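Local structure of YesW protein (Bacillus subtilis, 2ZUX) at residues L132-S137 with D154-D159; L36-R41 with R70-G75; V383-N388 with G410-R415. The protein cleaves the rhamnogalacturonan backbone of plant cell-wall pectin by endo-acting elimination, depends on calcium or manganese for activity, and releases oligosaccharides. One frame throughout, in Å; residues are numbered along the deposited sequence.

Interactions 1 and 3 both belong to the beta-propeller, whereas interaction 2 pairs two strands of the N-terminal beta-sheet domain, its centre about 36 Å from that of interaction 1. The touching residues of interaction 1 are all buried: neighbouring strands of one blade share a tryptophan-aspartate hydrogen bond, and the chain runs on to a bound rhamnose. Interaction 2 is also an antiparallel strand pair but only partly buried, and an arginine stacked on a tyrosine dominates its side chains. Interaction 3, partly exposed, joins loops rather than paired strands; it has a single direct hydrogen bond, valine packing and bridging waters supply much of the rest, and a glutamate on one loop also binds calcium.

Interaction 1: residues L132-S137 with D154-D159; sequences LKWDPS and DAYKLD. With RAM (alpha-L-rhamnopyranose), chain N.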
loop_
_atom_site.group_PDB
_atom_site.type_symbol
_atom_site.label_atom_id
_atom_site.label_comp_id
_atom_site.label_asym_id
_atom_site.label_seq_id
_atom_site.Cartn_x
_atom_site.Cartn_y
_atom_site.Cartn_z
ATOM N N LEU A 132 -3.458 10.170 -6.534
ATOM C CA LEU A 132 -4.802 9.618 -6.553
ATOM C C LEU A 132 -5.239 9.128 -7.918
ATOM O O LEU A 132 -5.095 9.841 -8.917
ATOM C CB LEU A 132 -5.789 10.689 -6.086
ATOM C CG LEU A 132 -7.280 10.329 -6.090
ATOM C CD1 LEU A 132 -7.573 9.293 -5.017
ATOM C CD2 LEU A 132 -8.121 11.577 -5.884
ATOM N N LYS A 133 -5.788 7.915 -7.949
ATOM C CA LYS A 133 -6.391 7.376 -9.161
ATOM C C LYS A 133 -7.886 7.651 -9.128
ATOM O O LYS A 133 -8.555 7.355 -8.134
ATOM C CB LYS A 133 -6.116 5.871 -9.273
ATOM C CG LYS A 133 -6.683 5.206 -10.538
ATOM C CD LYS A 133 -6.402 3.697 -10.568
ATOM C CE LYS A 133 -7.297 2.960 -9.588
ATOM N NZ LYS A 133 -6.966 1.501 -9.483
ATOM N N TRP A 134 -8.394 8.224 -10.220
ATOM C CA TRP A 134 -9.830 8.399 -10.419
ATOM C C TRP A 134 -10.383 7.199 -11.183
ATOM O O TRP A 134 -9.721 6.663 -12.090
ATOM C CB TRP A 134 -10.100 9.672 -11.226
ATOM C CG TRP A 134 -9.808 10.926 -10.470
ATOM C CD1 TRP A 134 -8.659 11.658 -10.497
ATOM C CD2 TRP A 134 -10.695 11.591 -9.560
ATOM N NE1 TRP A 134 -8.778 12.758 -9.665
ATOM C CE2 TRP A 134 -10.012 12.729 -9.068
ATOM C CE3 TRP A 134 -11.996 11.336 -9.111
ATOM C CZ2 TRP A 134 -10.599 13.625 -8.155
ATOM C CZ3 TRP A 134 -12.573 12.220 -8.199
ATOM C CH2 TRP A 134 -11.870 13.345 -7.730
ATOM N N ASP A 135 -11.596 6.777 -10.837
ATOM C CA ASP A 135 -12.216 5.632 -11.498
ATOM C C ASP A 135 -13.507 6.058 -12.173
ATOM O O ASP A 135 -14.395 6.622 -11.521
ATOM C CB ASP A 135 -12.505 4.514 -10.493
ATOM C CG ASP A 135 -12.757 3.186 -11.167
ATOM O OD1 ASP A 135 -11.889 2.733 -11.948
ATOM O OD2 ASP A 135 -13.811 2.587 -10.891
ATOM N N PRO A 136 -13.635 5.777 -13.481
ATOM C CA PRO A 136 -14.908 6.054 -14.142
ATOM C C PRO A 136 -15.933 5.013 -13.708
ATOM O O PRO A 136 -15.578 3.862 -13.406
ATOM C CB PRO A 136 -14.573 5.897 -15.626
ATOM C CG PRO A 136 -13.477 4.874 -15.645
ATOM C CD PRO A 136 -12.660 5.167 -14.403
ATOM N N SER A 137 -17.203 5.411 -13.688
ATOM C CA SER A 137 -18.271 4.555 -13.172
ATOM C C SER A 137 -18.556 3.328 -14.038
ATOM O O SER A 137 -19.335 2.459 -13.643
ATOM C CB SER A 137 -19.545 5.376 -12.986
ATOM O OG SER A 137 -19.924 5.998 -14.198
ATOM N N ASP A 154 -3.951 11.974 -10.406
ATOM C CA ASP A 154 -3.625 13.325 -9.936
ATOM C C ASP A 154 -2.595 13.288 -8.821
ATOM O O ASP A 154 -2.488 12.297 -8.102
ATOM C CB ASP A 154 -4.859 14.008 -9.338
ATOM C CG ASP A 154 -5.916 14.381 -10.355
ATOM O OD1 ASP A 154 -5.755 14.150 -11.568
ATOM O OD2 ASP A 154 -6.946 14.935 -9.914
ATOM N N ALA A 155 -1.884 14.399 -8.641
ATOM C CA ALA A 155 -1.077 14.613 -7.438
ATOM C C ALA A 155 -1.604 15.810 -6.674
ATOM O O ALA A 155 -1.815 16.874 -7.265
ATOM C CB ALA A 155 0.375 14.826 -7.790
ATOM N N TYR A 156 -1.792 15.630 -5.367
ATOM C CA TYR A 156 -2.208 16.716 -4.468
ATOM C C TYR A 156 -1.235 16.884 -3.315
ATOM O O TYR A 156 -0.778 15.904 -2.719
ATOM C CB TYR A 156 -3.593 16.440 -3.871
ATOM C CG TYR A 156 -4.690 16.448 -4.890
ATOM C CD1 TYR A 156 -5.363 17.629 -5.199
ATOM C CD2 TYR A 156 -5.059 15.276 -5.556
ATOM C CE1 TYR A 156 -6.363 17.649 -6.155
ATOM C CE2 TYR A 156 -6.052 15.289 -6.510
ATOM C CZ TYR A 156 -6.707 16.477 -6.798
ATOM O OH TYR A 156 -7.696 16.488 -7.755
ATOM N N LYS A 157 -0.931 18.136 -2.990
ATOM C CA LYS A 157 -0.328 18.444 -1.705
ATOM C C LYS A 157 -1.415 18.374 -0.645
ATOM O O LYS A 157 -2.602 18.503 -0.957
ATOM C CB LYS A 157 0.300 19.836 -1.722
ATOM C CG LYS A 157 1.537 19.912 -2.581
ATOM C CD LYS A 157 2.177 21.291 -2.513
ATOM C CE LYS A 157 3.652 21.206 -2.837
ATOM N NZ LYS A 157 4.400 20.468 -1.772
ATOM N N LEU A 158 -1.022 18.179 0.610
ATOM C CA LEU A 158 -2.004 18.086 1.689
ATOM C C LEU A 158 -2.790 19.389 1.873
ATOM O O LEU A 158 -3.911 19.371 2.381
ATOM C CB LEU A 158 -1.351 17.637 3.002
ATOM C CG LEU A 158 -0.595 16.303 2.951
ATOM C CD1 LEU A 158 -0.212 15.893 4.372
ATOM C CD2 LEU A 158 -1.396 15.191 2.257
ATOM N N ASP A 159 -2.238 20.506 1.396
ATOM C CA ASP A 159 -2.943 21.790 1.491
ATOM C C ASP A 159 -4.012 21.963 0.403
ATOM O O ASP A 159 -4.696 22.990 0.349
ATOM C CB ASP A 159 -1.958 22.970 1.532
ATOM C CG ASP A 159 -1.291 23.254 0.191
ATOM O OD1 ASP A 159 -1.546 22.545 -0.803
ATOM O OD2 ASP A 159 -0.503 24.220 0.128
HETATM C C1 RAM N . -17.471 -0.082 -8.057
HETATM C C2 RAM N . -16.172 0.507 -8.634
HETATM C C3 RAM N . -15.765 1.840 -7.998
HETATM C C4 RAM N . -15.934 1.773 -6.486
HETATM C C5 RAM N . -17.407 1.506 -6.197
HETATM C C6 RAM N . -17.692 1.508 -4.705
HETATM O O1 RAM N . -18.567 0.282 -8.865
HETATM O O2 RAM N . -15.132 -0.437 -8.489
HETATM O O3 RAM N . -14.440 2.172 -8.347
HETATM O O4 RAM N . -15.451 2.919 -5.803
HETATM O O5 RAM N . -17.756 0.225 -6.697
#
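W134 reaches across to D154 on the next strand of a beta-propeller blade, where antiparallel strands 129-136 and 152-156 lie side by side. With CG anti to the carbonyl carbon (chi1 -70°) and the ring turned by chi2 95°, the indole presents its edge to the carboxylate: NE1 donates to OD2 of D154 over 2.9 Å. The acceptor lies near the ring plane, but the N-H comes down on OD2 from above the carboxylate plane, 76° out of it. R165 pairs with the other oxygen, OD1, and the hydroxyl of Y156 gives OD2 a weak second bond while D97 N bonds to that hydroxyl. L132 lays CD2 over one indole face, toward the rim and 3.7 Å above the plane, and CD2 also approaches CE2 of Y156. An alanine in place of W134 would probably leave D154 OD2 without its indole donor and open a gap beneath L132 CD2. Below these side chains, L132 and D154 form a hydrogen-bonded backbone pair. Farther along the strand D135, a substrate-binding residue, turns to the sugar, which N115 also holds; S139 OG bonds to D135 OD2, and rhamnose O3 donates to that same oxygen over 2.7 Å.

Interaction 2: residues L36-R41 with R70-G75; sequences LFNVYR and RAVVNG
N38 and R70 face each other as a hydrogen-bonded antiparallel pair: N38 N donates to R70 O at 2.8 Å, and R70 N returns the bond to N38 O. Two residues along, L36 and V72 repeat the pattern less evenly, since V72 N to L36 O is 2.7 Å while L36 N to V72 O stretches to 3.2 Å. Between the two pairs F37 sits opposite A71 without such bonds, and there the CA-H groups of F37 and A71 approach the carbonyl oxygens of R70 and L36.

The main side-chain interaction is the cation-pi stack of R70 on Y40. Extended from CG to NE, R70 spreads its guanidinium flat over one face of the phenol, the planes only 13° apart and CZ 3.7 Å from the ring centroid. CZ is displaced toward the rim, and the Y40 CZ atom lies over the middle of the guanidinium. NH1 comes close to Y40 OH without bonding to it; E77 instead takes both, by a salt bridge to NH1 and a hydrogen bond to the hydroxyl, and so probably fixes the rotation of the stack. The N38 amide is held by E77 and N47, and its ND2 touches V72 CG2.

On the other face, F37 CE1 rests 3.9 Å from A71 CB, while W25 meets the F37 ring edge-to-face. After V73, N74 and G75 have the backbone angles of a type I' turn leading into strand 76-87. Neighbouring strands 36-41 and 66-73 thus belong to the mixed sheet of the N-terminal domain, whose sequence family falls in the E-set, immunoglobulin-like class.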
loop_
_atom_site.group_PDB
_atom_site.type_symbol
_atom_site.label_atom_id
_atom_site.label_comp_id
_atom_site.label_asym_id
_atom_site.label_seq_id
_atom_site.Cartn_x
_atom_site.Cartn_y
_atom_site.Cartn_z
ATOM N N LEU A 36 14.835 12.288 23.217
ATOM C CA LEU A 36 13.609 12.716 23.873
ATOM C C LEU A 36 13.095 13.969 23.180
ATOM O O LEU A 36 13.738 14.471 22.256
ATOM C CB LEU A 36 13.859 12.991 25.357
ATOM C CG LEU A 36 14.330 11.853 26.267
ATOM C CD1 LEU A 36 14.465 12.366 27.693
ATOM C CD2 LEU A 36 13.375 10.688 26.213
ATOM N N PHE A 37 11.940 14.465 23.621
ATOM C CA PHE A 37 11.293 15.597 22.958
ATOM C C PHE A 37 10.728 16.640 23.911
ATOM O O PHE A 37 10.200 16.311 24.977
ATOM C CB PHE A 37 10.176 15.110 22.033
ATOM C CG PHE A 37 10.653 14.195 20.950
ATOM C CD1 PHE A 37 11.223 14.714 19.794
ATOM C CD2 PHE A 37 10.559 12.813 21.095
ATOM C CE1 PHE A 37 11.679 13.878 18.785
ATOM C CE2 PHE A 37 11.018 11.965 20.090
ATOM C CZ PHE A 37 11.580 12.501 18.935
ATOM N N ASN A 38 10.829 17.900 23.499
ATOM C CA ASN A 38 10.097 18.982 24.144
ATOM C C ASN A 38 8.988 19.491 23.231
ATOM O O ASN A 38 9.186 19.628 22.021
ATOM C CB ASN A 38 11.036 20.124 24.541
ATOM C CG ASN A 38 11.920 19.769 25.727
ATOM O OD1 ASN A 38 11.515 19.014 26.611
ATOM N ND2 ASN A 38 13.135 20.316 25.752
ATOM N N VAL A 39 7.827 19.755 23.826
ATOM C CA VAL A 39 6.655 20.224 23.088
ATOM C C VAL A 39 6.415 21.709 23.377
ATOM O O VAL A 39 6.365 22.123 24.541
ATOM C CB VAL A 39 5.394 19.396 23.443
ATOM C CG1 VAL A 39 4.218 19.788 22.555
ATOM C CG2 VAL A 39 5.677 17.902 23.309
ATOM N N TYR A 40 6.267 22.495 22.313
ATOM C CA TYR A 40 6.063 23.940 22.430
ATOM C C TYR A 40 4.750 24.379 21.808
ATOM O O TYR A 40 4.441 24.023 20.667
ATOM C CB TYR A 40 7.207 24.694 21.760
ATOM C CG TYR A 40 8.532 24.565 22.469
ATOM C CD1 TYR A 40 9.017 25.599 23.268
ATOM C CD2 TYR A 40 9.308 23.413 22.337
ATOM C CE1 TYR A 40 10.240 25.486 23.925
ATOM C CE2 TYR A 40 10.523 23.290 22.990
ATOM C CZ TYR A 40 10.984 24.328 23.781
ATOM O OH TYR A 40 12.195 24.209 24.425
ATOM N N ARG A 41 3.980 25.154 22.566
ATOM C CA ARG A 41 2.805 25.827 22.025
ATOM C C ARG A 41 3.120 27.310 21.846
ATOM O O ARG A 41 3.294 28.038 22.832
ATOM C CB ARG A 41 1.586 25.640 22.930
ATOM C CG ARG A 41 0.290 26.171 22.310
ATOM C CD ARG A 41 -0.878 26.138 23.273
ATOM N NE ARG A 41 -0.713 27.094 24.365
ATOM C CZ ARG A 41 -0.691 26.777 25.657
ATOM N NH1 ARG A 41 -0.837 25.520 26.052
ATOM N NH2 ARG A 41 -0.532 27.731 26.565
ATOM N N ARG A 70 10.865 19.952 19.637
ATOM C CA ARG A 70 12.318 19.970 19.554
ATOM C C ARG A 70 12.850 18.668 20.127
ATOM O O ARG A 70 12.507 18.301 21.256
ATOM C CB ARG A 70 12.902 21.162 20.323
ATOM C CG ARG A 70 12.416 22.520 19.830
ATOM C CD ARG A 70 13.132 23.667 20.532
ATOM N NE ARG A 70 12.348 24.898 20.454
ATOM C CZ ARG A 70 12.522 25.966 21.231
ATOM N NH1 ARG A 70 13.464 25.976 22.168
ATOM N NH2 ARG A 70 11.746 27.031 21.068
ATOM N N ALA A 71 13.665 17.966 19.343
ATOM C CA ALA A 71 14.352 16.775 19.827
ATOM C C ALA A 71 15.434 17.176 20.824
ATOM O O ALA A 71 16.013 18.263 20.729
ATOM C CB ALA A 71 14.961 15.993 18.668
ATOM N N VAL A 72 15.684 16.299 21.790
ATOM C CA VAL A 72 16.783 16.474 22.735
ATOM C C VAL A 72 17.739 15.314 22.525
ATOM O O VAL A 72 17.399 14.159 22.786
ATOM C CB VAL A 72 16.294 16.523 24.199
ATOM C CG1 VAL A 72 17.474 16.711 25.157
ATOM C CG2 VAL A 72 15.274 17.637 24.389
ATOM N N VAL A 73 18.928 15.640 22.023
ATOM C CA VAL A 73 19.921 14.645 21.630
ATOM C C VAL A 73 21.197 14.892 22.427
ATOM O O VAL A 73 21.719 16.010 22.434
ATOM C CB VAL A 73 20.220 14.726 20.109
ATOM C CG1 VAL A 73 21.264 13.685 19.699
ATOM C CG2 VAL A 73 18.942 14.554 19.294
ATOM N N ASN A 74 21.679 13.848 23.105
ATOM C CA ASN A 74 22.879 13.928 23.954
ATOM C C ASN A 74 22.849 15.140 24.895
ATOM O O ASN A 74 23.856 15.822 25.095
ATOM C CB ASN A 74 24.156 13.906 23.095
ATOM C CG ASN A 74 25.407 13.585 23.901
ATOM O OD1 ASN A 74 25.486 12.556 24.583
ATOM N ND2 ASN A 74 26.401 14.468 23.818
ATOM N N GLY A 75 21.671 15.403 25.455
ATOM C CA GLY A 75 21.466 16.509 26.384
ATOM C C GLY A 75 21.215 17.875 25.762
ATOM O O GLY A 75 20.945 18.839 26.480
#

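Interaction 3: residues V383-N388 with G410-R415; sequences VHEDKN and GKDVGR. With CA (calcium ion), chain C.
V383 overlaps V413 at about a right angle, CG1 to CG1 at 3.7 Å, where the end of strand 379-383 and the loop after it run against the loop that follows strand 403-407 of a beta-propeller blade. With chi1 -64° putting CG1 anti to the carbonyl carbon, CG2 falls between N and the carbonyl carbon and meets V413 O at 3.3 Å; A432 touches both valines. The one direct hydrogen bond between the loops runs from V413 N to H384 O. Next to it, E385 and D412 lie side by side and point the same way, their carboxylate planes 45° apart. E385, extended beyond CG, binds calcium through OE1 alone at 2.1 Å; OE2 instead accepts from water 2, itself a ligand of the metal. H326, H362 and D364 supply the remaining ligands besides water 4. D412 OD1 stays 4.5 Å from E385 OE1, and water 1 donates to both oxygens, which probably eases the repulsion between like charges. At the far end of segment 410-415, R415, a substrate-binding residue, is held by T452 O. Toward the exposed tips, water 3 bridges D386 O and K411 O, and D386 OD1 closes an Asx turn on N388 N. K387 O, buried here without a hydrogen-bonding partner, makes a CA-H...O contact with G410, CA to O 3.2 Å.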
loop_
_atom_site.group_PDB
_atom_site.type_symbol
_atom_site.label_atom_id
_atom_site.label_comp_id
_atom_site.label_asym_id
_atom_site.label_seq_id
_atom_site.Cartn_x
_atom_site.Cartn_y
_atom_site.Cartn_z
ATOM N N VAL A 383 -4.954 -17.191 1.242
ATOM C CA VAL A 383 -6.166 -17.945 0.939
ATOM C C VAL A 383 -6.193 -18.311 -0.538
ATOM O O VAL A 383 -5.456 -17.735 -1.354
ATOM C CB VAL A 383 -7.454 -17.195 1.371
ATOM C CG1 VAL A 383 -7.478 -17.034 2.890
ATOM C CG2 VAL A 383 -7.572 -15.843 0.656
ATOM N N HIS A 384 -7.040 -19.283 -0.871
ATOM C CA HIS A 384 -6.993 -19.926 -2.179
ATOM C C HIS A 384 -8.381 -20.059 -2.778
ATOM O O HIS A 384 -9.351 -20.326 -2.065
ATOM C CB HIS A 384 -6.293 -21.281 -2.043
ATOM C CG HIS A 384 -4.866 -21.145 -1.625
ATOM N ND1 HIS A 384 -4.424 -21.344 -0.334
ATOM C CD2 HIS A 384 -3.790 -20.728 -2.331
ATOM C CE1 HIS A 384 -3.127 -21.081 -0.271
ATOM N NE2 HIS A 384 -2.719 -20.717 -1.472
ATOM N N GLU A 385 -8.456 -19.853 -4.091
ATOM C CA GLU A 385 -9.715 -19.754 -4.821
ATOM C C GLU A 385 -10.196 -21.096 -5.363
ATOM O O GLU A 385 -11.397 -21.293 -5.535
ATOM C CB GLU A 385 -9.513 -18.788 -5.980
ATOM C CG GLU A 385 -10.742 -18.495 -6.843
ATOM C CD GLU A 385 -10.540 -17.234 -7.635
ATOM O OE1 GLU A 385 -10.262 -16.200 -6.994
ATOM O OE2 GLU A 385 -10.622 -17.261 -8.881
ATOM N N ASP A 386 -9.261 -21.991 -5.672
ATOM C CA ASP A 386 -9.592 -23.300 -6.239
ATOM C C ASP A 386 -10.276 -24.152 -5.172
ATOM O O ASP A 386 -9.674 -24.472 -4.148
ATOM C CB ASP A 386 -8.302 -23.971 -6.745
ATOM C CG ASP A 386 -8.539 -25.294 -7.467
ATOM O OD1 ASP A 386 -9.688 -25.779 -7.536
ATOM O OD2 ASP A 386 -7.531 -25.847 -7.964
ATOM N N LYS A 387 -11.536 -24.517 -5.419
ATOM C CA LYS A 387 -12.305 -25.349 -4.485
ATOM C C LYS A 387 -11.695 -26.740 -4.272
ATOM O O LYS A 387 -11.996 -27.407 -3.282
ATOM C CB LYS A 387 -13.767 -25.475 -4.941
ATOM C CG LYS A 387 -13.968 -26.231 -6.253
ATOM C CD LYS A 387 -15.429 -26.289 -6.663
ATOM C CE LYS A 387 -16.152 -27.455 -6.008
ATOM N NZ LYS A 387 -17.483 -27.695 -6.634
ATOM N N ASN A 388 -10.834 -27.159 -5.196
ATOM C CA ASN A 388 -10.161 -28.454 -5.105
ATOM C C ASN A 388 -8.734 -28.374 -4.571
ATOM O O ASN A 388 -8.023 -29.378 -4.519
ATOM C CB ASN A 388 -10.201 -29.172 -6.456
ATOM C CG ASN A 388 -11.612 -29.584 -6.856
ATOM O OD1 ASN A 388 -12.027 -29.376 -7.993
ATOM N ND2 ASN A 388 -12.359 -30.152 -5.915
ATOM N N GLY A 410 -12.508 -26.847 0.586
ATOM C CA GLY A 410 -13.409 -27.432 -0.406
ATOM C C GLY A 410 -14.286 -26.403 -1.091
ATOM O O GLY A 410 -15.324 -26.735 -1.675
ATOM N N LYS A 411 -13.865 -25.145 -1.013
ATOM C CA LYS A 411 -14.570 -24.035 -1.646
ATOM C C LYS A 411 -13.604 -22.871 -1.830
ATOM O O LYS A 411 -12.524 -22.849 -1.232
ATOM C CB LYS A 411 -15.776 -23.584 -0.807
ATOM C CG LYS A 411 -15.420 -23.094 0.594
ATOM C CD LYS A 411 -16.645 -22.724 1.438
ATOM C CE LYS A 411 -17.184 -21.349 1.095
ATOM N NZ LYS A 411 -17.881 -20.714 2.247
ATOM N N ASP A 412 -14.012 -21.918 -2.658
ATOM C CA ASP A 412 -13.322 -20.645 -2.826
ATOM C C ASP A 412 -13.284 -19.924 -1.474
ATOM O O ASP A 412 -14.323 -19.669 -0.869
ATOM C CB ASP A 412 -14.093 -19.828 -3.869
ATOM C CG ASP A 412 -13.460 -18.484 -4.190
ATOM O OD1 ASP A 412 -12.447 -18.101 -3.573
ATOM O OD2 ASP A 412 -13.999 -17.803 -5.093
ATOM N N VAL A 413 -12.080 -19.639 -0.981
ATOM C CA VAL A 413 -11.921 -18.819 0.223
ATOM C C VAL A 413 -11.417 -17.463 -0.239
ATOM O O VAL A 413 -10.234 -17.303 -0.546
ATOM C CB VAL A 413 -10.954 -19.465 1.250
ATOM C CG1 VAL A 413 -10.823 -18.587 2.506
ATOM C CG2 VAL A 413 -11.449 -20.865 1.623
ATOM N N GLY A 414 -12.318 -16.486 -0.301
ATOM C CA GLY A 414 -12.017 -15.218 -0.964
ATOM C C GLY A 414 -11.329 -14.164 -0.118
ATOM O O GLY A 414 -10.829 -13.181 -0.662
ATOM N N ARG A 415 -11.323 -14.348 1.201
ATOM C CA ARG A 415 -10.750 -13.372 2.116
ATOM C C ARG A 415 -9.955 -14.077 3.197
ATOM O O ARG A 415 -10.314 -15.167 3.634
ATOM C CB ARG A 415 -11.855 -12.541 2.781
ATOM C CG ARG A 415 -12.750 -11.753 1.846
ATOM C CD ARG A 415 -11.989 -10.635 1.148
ATOM N NE ARG A 415 -12.930 -9.724 0.512
ATOM C CZ ARG A 415 -13.429 -8.635 1.082
ATOM N NH1 ARG A 415 -13.066 -8.282 2.309
ATOM N NH2 ARG A 415 -14.305 -7.893 0.413
HETATM CA CA CA C . -9.440 -14.361 -7.588
HETATM O O HOH W 1 -11.083 -15.940 -4.275
HETATM O O HOH W 2 -10.142 -14.803 -9.595
HETATM O O HOH W 3 -9.888 -23.878 -1.434
HETATM O O HOH W 4 -11.361 -13.504 -7.294
#